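Local coordinates for aminotransferase class I and II (Streptococcus suis 89/1591, PDB 3OP7) that catalyses transfer of amino groups using a covalently bound pyridoxal phosphate cofactor, as a fold-type I aminotransferase, at the interface of chains A and B. Numbering follows the deposited sequence. Chains: chain A/B, Aminotransferase class I and II.

The interface of chains A and B. Residues chain A 59, 249-253; chain B 7, 91, 115, 117, 230.
The B:Phe7 ring packs against two neighbours, A:Asp249 over one face and A:Tyr250 at its edge. Its CD2 edge points at the middle of the A:Tyr250 ring, edge to face, with the planes 72° apart. One flat face of B:Phe7 takes the methylene of A:Asp249, whose CB lies 3.6 Å from the ring centroid. CG of B:Phe7 is anti to its backbone N (chi1 -157°), which turns the ring so that its CD2 edge meets A:Tyr250 and one face meets A:Asp249. Beyond this pair, B:Thr91 on helix 89-101 presses its methyl CG2 against the backbone of A:Thr251 and A:Met252. Its hydroxyl side meets the tip of A:Ile253, with OG1 3.3 Å from CD1.

The same hydroxyl starts the polar rim. A water joins B:Thr91 OG1, B:Tyr115 OH and the carbonyl O of A:Asp249. A second water links the phenol of B:Tyr115 to the carboxylate OD2 of A:Asp249. The side-chain amide of B:Gln117 bridges both chains. Its NE2 donates to A:Tyr250 O at 2.9 Å, from above the carbonyl plane. It also gives a nearly straight bond to B:Thr91 O, 2.9 Å from NE2, which fixes the turn of the amide. At the far end, B:Arg230 NH2 donates to A:Met252 O at 2.9 Å, with the oxygen in the guanidinium plane. The arginine chain bends at chi2 and chi3 to bring its tip there. CE1 of A:Tyr59 sits 3.6 Å from NH1 of the same guanidinium.

The patch holds A:Asp249 to A:Ile253 against chain B. With its two-fold twin it probably helps build the dimer typical of this aminotransferase family.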
ATOM      1  N   TYR A  59      -6.667  -9.944   9.450  1.00 21.34           N
ATOM      2  CA  TYR A  59      -5.634  -8.924   9.311  1.00 21.73           C
ATOM      3  C   TYR A  59      -4.248  -9.383   9.833  1.00 22.84           C
ATOM      4  O   TYR A  59      -3.237  -8.827   9.459  1.00 22.48           O
ATOM      5  CB  TYR A  59      -6.064  -7.585   9.911  1.00 22.84           C
ATOM      6  CG  TYR A  59      -7.086  -6.879   9.033  1.00 22.63           C
ATOM      7  CD1 TYR A  59      -6.678  -6.102   7.931  1.00 21.50           C
ATOM      8  CD2 TYR A  59      -8.439  -7.014   9.257  1.00 24.47           C
ATOM      9  CE1 TYR A  59      -7.647  -5.471   7.128  1.00 21.33           C
ATOM     10  CE2 TYR A  59      -9.368  -6.405   8.439  1.00 25.38           C
ATOM     11  CZ  TYR A  59      -8.920  -5.604   7.368  1.00 23.00           C
ATOM     12  OH  TYR A  59      -9.861  -4.960   6.559  1.00 22.54           O
ATOM     13  N   ASP A 249      -3.190   2.929   8.599  1.00 23.26           N
ATOM     14  CA  ASP A 249      -4.491   2.708   7.972  1.00 22.31           C
ATOM     15  C   ASP A 249      -4.780   3.697   6.841  1.00 23.63           C
ATOM     16  O   ASP A 249      -5.742   3.505   6.091  1.00 23.79           O
ATOM     17  CB  ASP A 249      -5.672   2.697   8.937  1.00 23.55           C
ATOM     18  CG  ASP A 249      -5.648   1.522   9.903  1.00 25.01           C
ATOM     19  OD1 ASP A 249      -4.646   0.787   9.920  1.00 24.55           O
ATOM     20  OD2 ASP A 249      -6.664   1.394  10.617  1.00 26.01           O
ATOM     21  N   TYR A 250      -3.964   4.720   6.663  1.00 24.21           N
ATOM     22  CA  TYR A 250      -4.210   5.564   5.494  1.00 24.86           C
ATOM     23  C   TYR A 250      -3.712   4.907   4.246  1.00 25.04           C
ATOM     24  O   TYR A 250      -4.138   5.273   3.148  1.00 24.89           O
ATOM     25  CB  TYR A 250      -3.474   6.905   5.646  1.00 25.55           C
ATOM     26  CG  TYR A 250      -4.121   7.890   6.563  1.00 23.98           C
ATOM     27  CD1 TYR A 250      -5.336   8.499   6.241  1.00 27.14           C
ATOM     28  CD2 TYR A 250      -3.525   8.254   7.768  1.00 23.71           C
ATOM     29  CE1 TYR A 250      -5.876   9.424   7.034  1.00 27.50           C
ATOM     30  CE2 TYR A 250      -4.073   9.188   8.587  1.00 25.09           C
ATOM     31  CZ  TYR A 250      -5.264   9.798   8.230  1.00 27.62           C
ATOM     32  OH  TYR A 250      -5.943  10.733   9.023  1.00 33.00           O
ATOM     33  N   THR A 251      -2.695   4.042   4.373  1.00 23.06           N
ATOM     34  CA  THR A 251      -1.992   3.519   3.220  1.00 22.61           C
ATOM     35  C   THR A 251      -2.048   2.015   2.996  1.00 22.60           C
ATOM     36  O   THR A 251      -2.000   1.565   1.847  1.00 24.57           O
ATOM     37  CB  THR A 251      -0.512   3.950   3.315  1.00 22.27           C
ATOM     38  OG1 THR A 251       0.077   3.316   4.454  1.00 22.87           O
ATOM     39  CG2 THR A 251      -0.434   5.526   3.448  1.00 23.25           C
HETATM   40  N   MSE A 252      -2.087   1.205   4.068  1.00 21.22           N
HETATM   41  CA  MSE A 252      -1.962  -0.220   3.917  1.00 21.31           C
HETATM   42  C   MSE A 252      -2.809  -1.066   4.896  1.00 21.12           C
HETATM   43  O   MSE A 252      -3.226  -2.145   4.522  1.00 20.57           O
HETATM   44  CB  MSE A 252      -0.501  -0.624   3.987  1.00 21.97           C
HETATM   45  CG  MSE A 252       0.116  -0.313   5.276  1.00 23.64           C
HETATM   46 SE   MSE A 252       1.934  -0.771   5.556  0.75 26.23          SE
HETATM   47  CE  MSE A 252       2.516   0.883   4.685  1.00 29.75           C
ATOM     48  N   ILE A 253      -3.036  -0.542   6.105  1.00 20.41           N
ATOM     49  CA  ILE A 253      -3.420  -1.313   7.346  1.00 20.80           C
ATOM     50  C   ILE A 253      -2.305  -2.282   7.788  1.00 21.80           C
ATOM     51  O   ILE A 253      -1.775  -2.177   8.916  1.00 21.99           O
ATOM     52  CB  ILE A 253      -4.782  -2.038   7.264  1.00 20.29           C
ATOM     53  CG1 ILE A 253      -5.893  -1.048   6.909  1.00 23.14           C
ATOM     54  CG2 ILE A 253      -5.066  -2.760   8.635  1.00 20.57           C
ATOM     55  CD1 ILE A 253      -7.271  -1.653   6.793  1.00 23.51           C
TER
ATOM     56  N   PHE B   7      -4.946   8.395  12.590  1.00 26.78           N
ATOM     57  CA  PHE B   7      -6.122   7.650  12.171  1.00 26.48           C
ATOM     58  C   PHE B   7      -6.781   7.138  13.469  1.00 27.41           C
ATOM     59  O   PHE B   7      -6.199   6.346  14.194  1.00 26.60           O
ATOM     60  CB  PHE B   7      -5.685   6.527  11.206  1.00 25.65           C
ATOM     61  CG  PHE B   7      -6.775   6.037  10.281  1.00 24.74           C
ATOM     62  CD1 PHE B   7      -7.876   5.324  10.794  1.00 27.54           C
ATOM     63  CD2 PHE B   7      -6.685   6.231   8.901  1.00 24.50           C
ATOM     64  CE1 PHE B   7      -8.863   4.843   9.959  1.00 25.09           C
ATOM     65  CE2 PHE B   7      -7.656   5.770   8.046  1.00 24.36           C
ATOM     66  CZ  PHE B   7      -8.758   5.041   8.571  1.00 25.04           C
ATOM     67  N   THR B  91      -8.111  -0.055   1.135  1.00 19.50           N
ATOM     68  CA  THR B  91      -7.201   0.967   1.658  1.00 19.84           C
ATOM     69  C   THR B  91      -6.406   1.584   0.513  1.00 19.60           C
ATOM     70  O   THR B  91      -6.370   2.804   0.328  1.00 18.84           O
ATOM     71  CB  THR B  91      -6.285   0.412   2.773  1.00 19.27           C
ATOM     72  OG1 THR B  91      -7.079  -0.086   3.883  1.00 20.29           O
ATOM     73  CG2 THR B  91      -5.406   1.504   3.312  1.00 19.70           C
ATOM     74  N   TYR B 115     -15.591   6.568   6.815  1.00 25.94           N
ATOM     75  CA  TYR B 115     -14.204   6.047   6.875  1.00 24.13           C
ATOM     76  C   TYR B 115     -13.158   7.157   6.723  1.00 24.64           C
ATOM     77  O   TYR B 115     -13.225   7.969   5.792  1.00 24.07           O
ATOM     78  CB  TYR B 115     -14.027   4.970   5.807  1.00 23.97           C
ATOM     79  CG  TYR B 115     -12.881   4.032   6.121  1.00 23.29           C
ATOM     80  CD1 TYR B 115     -12.946   3.202   7.212  1.00 24.45           C
ATOM     81  CD2 TYR B 115     -11.758   3.967   5.324  1.00 22.77           C
ATOM     82  CE1 TYR B 115     -11.925   2.338   7.525  1.00 26.76           C
ATOM     83  CE2 TYR B 115     -10.770   3.090   5.598  1.00 22.11           C
ATOM     84  CZ  TYR B 115     -10.826   2.284   6.723  1.00 25.73           C
ATOM     85  OH  TYR B 115      -9.797   1.388   7.058  1.00 24.10           O
ATOM     86  N   GLN B 117     -10.196   7.854   5.756  1.00 24.32           N
ATOM     87  CA  GLN B 117      -9.460   8.137   4.522  1.00 23.48           C
ATOM     88  C   GLN B 117     -10.174   9.194   3.663  1.00 23.83           C
ATOM     89  O   GLN B 117      -9.524  10.020   3.013  1.00 24.92           O
ATOM     90  CB  GLN B 117      -9.346   6.884   3.675  1.00 23.14           C
ATOM     91  CG  GLN B 117      -8.273   5.865   4.126  1.00 22.04           C
ATOM     92  CD  GLN B 117      -8.118   4.779   3.101  1.00 23.38           C
ATOM     93  OE1 GLN B 117      -9.058   4.043   2.839  1.00 22.34           O
ATOM     94  NE2 GLN B 117      -6.905   4.666   2.515  1.00 19.38           N
ATOM     95  N   ARG B 230      -4.948  -8.787   1.369  1.00 20.05           N
ATOM     96  CA  ARG B 230      -4.795  -7.393   1.015  1.00 19.69           C
ATOM     97  C   ARG B 230      -5.095  -7.172  -0.517  1.00 20.04           C
ATOM     98  O   ARG B 230      -4.232  -6.725  -1.280  1.00 19.27           O
ATOM     99  CB  ARG B 230      -3.408  -6.833   1.416  1.00 20.27           C
ATOM    100  CG  ARG B 230      -2.898  -7.168   2.781  1.00 20.89           C
ATOM    101  CD  ARG B 230      -3.786  -6.776   3.942  1.00 20.91           C
ATOM    102  NE  ARG B 230      -4.166  -5.384   3.920  1.00 20.33           N
ATOM    103  CZ  ARG B 230      -5.395  -4.915   3.772  1.00 20.59           C
ATOM    104  NH1 ARG B 230      -6.432  -5.728   3.731  1.00 21.72           N
ATOM    105  NH2 ARG B 230      -5.589  -3.601   3.761  1.00 22.49           N
TER
HETATM  106  O   HOH W   1      -7.698   1.708   5.746  1.00 23.93           O
HETATM  107  O   HOH W   2      -9.212   1.423   9.879  1.00 26.88           O